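PDB 3TQH: quinone oxidoreductase from Coxiella burnetii, which binds NADPH and probably uses it to reduce quinones. Local coordinates for residues E6-Q11 with Y108-C113. Residues are numbered along the deposited sequence; the frame is centred on the assembly and turned at random.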
# COMPACT_ATOMS: atom_id res chain seq x y z
N GLU A 6 -29.17 -4.46 -4.22
CA GLU A 6 -28.52 -3.15 -4.13
C GLU A 6 -27.49 -3.05 -3.00
O GLU A 6 -27.56 -3.80 -2.02
CB GLU A 6 -29.54 -2.03 -3.92
CG GLU A 6 -30.35 -1.64 -5.15
CD GLU A 6 -30.34 -0.14 -5.38
OE1 GLU A 6 -31.37 0.53 -5.15
OE2 GLU A 6 -29.27 0.38 -5.77
N MSE A 7 -26.56 -2.11 -3.15
CA MSE A 7 -25.59 -1.77 -2.12
C MSE A 7 -25.16 -0.31 -2.25
O MSE A 7 -25.38 0.31 -3.29
CB MSE A 7 -24.37 -2.67 -2.23
CG MSE A 7 -23.59 -2.51 -3.55
SE MSE A 7 -21.82 -3.28 -3.45
CE MSE A 7 -21.03 -2.58 -5.11
N LYS A 8 -24.55 0.22 -1.20
CA LYS A 8 -23.90 1.53 -1.23
C LYS A 8 -22.44 1.37 -1.64
O LYS A 8 -21.76 0.45 -1.17
CB LYS A 8 -23.98 2.22 0.15
CG LYS A 8 -25.40 2.32 0.73
CD LYS A 8 -25.38 2.92 2.15
CE LYS A 8 -26.79 3.07 2.74
NZ LYS A 8 -27.35 1.78 3.25
N ALA A 9 -21.97 2.25 -2.51
CA ALA A 9 -20.58 2.23 -2.98
C ALA A 9 -20.13 3.61 -3.44
O ALA A 9 -20.94 4.41 -3.91
CB ALA A 9 -20.43 1.23 -4.09
N ILE A 10 -18.84 3.89 -3.31
CA ILE A 10 -18.27 5.14 -3.81
C ILE A 10 -17.92 4.95 -5.28
O ILE A 10 -17.24 4.01 -5.64
CB ILE A 10 -17.00 5.56 -3.03
CG1 ILE A 10 -17.35 5.97 -1.59
CG2 ILE A 10 -16.28 6.72 -3.75
CD1 ILE A 10 -18.17 7.24 -1.48
N GLN A 11 -18.42 5.85 -6.12
CA GLN A 11 -18.04 5.84 -7.53
C GLN A 11 -17.63 7.23 -7.96
O GLN A 11 -17.87 8.20 -7.25
CB GLN A 11 -19.19 5.34 -8.40
CG GLN A 11 -19.28 3.82 -8.42
CD GLN A 11 -20.49 3.29 -9.16
OE1 GLN A 11 -20.75 2.09 -9.12
NE2 GLN A 11 -21.24 4.16 -9.83
N TYR A 108 -14.23 0.48 -1.93
CA TYR A 108 -15.00 1.51 -1.23
C TYR A 108 -16.48 1.17 -1.42
O TYR A 108 -17.19 1.83 -2.19
CB TYR A 108 -14.77 2.91 -1.80
CG TYR A 108 -13.37 3.50 -1.74
CD1 TYR A 108 -12.25 2.75 -1.39
CD2 TYR A 108 -13.17 4.84 -2.09
CE1 TYR A 108 -10.98 3.32 -1.37
CE2 TYR A 108 -11.91 5.41 -2.07
CZ TYR A 108 -10.82 4.66 -1.72
OH TYR A 108 -9.58 5.25 -1.72
N ALA A 109 -16.95 0.12 -0.73
CA ALA A 109 -18.28 -0.44 -0.99
C ALA A 109 -18.66 -1.49 0.06
O ALA A 109 -17.81 -2.00 0.77
CB ALA A 109 -18.33 -1.04 -2.37
N GLU A 110 -19.94 -1.79 0.14
CA GLU A 110 -20.46 -2.72 1.13
C GLU A 110 -20.24 -4.19 0.76
O GLU A 110 -20.23 -5.06 1.63
CB GLU A 110 -21.95 -2.46 1.34
CG GLU A 110 -22.26 -1.11 1.97
CD GLU A 110 -23.75 -0.88 2.20
OE1 GLU A 110 -24.57 -1.30 1.35
OE2 GLU A 110 -24.10 -0.26 3.22
N TYR A 111 -20.08 -4.47 -0.53
CA TYR A 111 -19.82 -5.83 -1.02
C TYR A 111 -18.76 -5.81 -2.11
O TYR A 111 -18.73 -4.91 -2.95
CB TYR A 111 -21.10 -6.47 -1.58
CG TYR A 111 -22.18 -6.65 -0.55
CD1 TYR A 111 -22.30 -7.83 0.18
CD2 TYR A 111 -23.09 -5.62 -0.29
CE1 TYR A 111 -23.29 -7.99 1.14
CE2 TYR A 111 -24.09 -5.77 0.67
CZ TYR A 111 -24.18 -6.95 1.38
OH TYR A 111 -25.17 -7.10 2.32
N VAL A 112 -17.89 -6.82 -2.10
CA VAL A 112 -16.92 -7.01 -3.17
C VAL A 112 -16.93 -8.45 -3.66
O VAL A 112 -17.32 -9.37 -2.94
CB VAL A 112 -15.49 -6.63 -2.75
CG1 VAL A 112 -15.43 -5.17 -2.35
CG2 VAL A 112 -14.99 -7.53 -1.61
N CYS A 113 -16.50 -8.63 -4.91
CA CYS A 113 -16.28 -9.94 -5.49
C CYS A 113 -14.79 -10.22 -5.41
O CYS A 113 -13.98 -9.34 -5.69
CB CYS A 113 -16.76 -9.96 -6.95
SG CYS A 113 -16.28 -11.41 -7.89
O HOH W 1 -16.28 1.42 -5.06
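A single antiparallel beta bridge, A9 with A109, joins the N-terminal strand 6-12 to the segment leading into strand 111-114 of the GroES-like domain. Two backbone bonds frame it: I10 N to Y108 O at 2.9 Å, and E110 N to K8 O at 3.2 Å. The methyls of A9 and A109 meet CB to CB at 3.5 Å. Beyond E110 the chains diverge, and a side chain takes over: E110 OE1 accepts a hydrogen bond from K8 N at 3.0 Å. That bond is nearly straight (178°), but the N-H comes from above the carboxylate plane. E110 CG sits beside its own backbone N (chi1 -67°), and the extended chain carries the carboxylate across the K8 side chain, with OE2 3.6 Å from K8 CD. K8 NZ ends 3.8 Å from E110 OE2, a long salt bridge. M7, present as selenomethionine, sets its SE at the edge of the Y111 ring, a Met-aromatic contact, and 3.5 Å from Y111 O. At the other end, I10 CG2 meets the Y108 ring edge in its plane, while Y108 OH is hydrogen-bonded to D49 and H304. One water donates to both I10 O and Y108 O. The E110 carboxylate thus stands in for a backbone acceptor, and the nearby K8 ammonium may partly offset its charge.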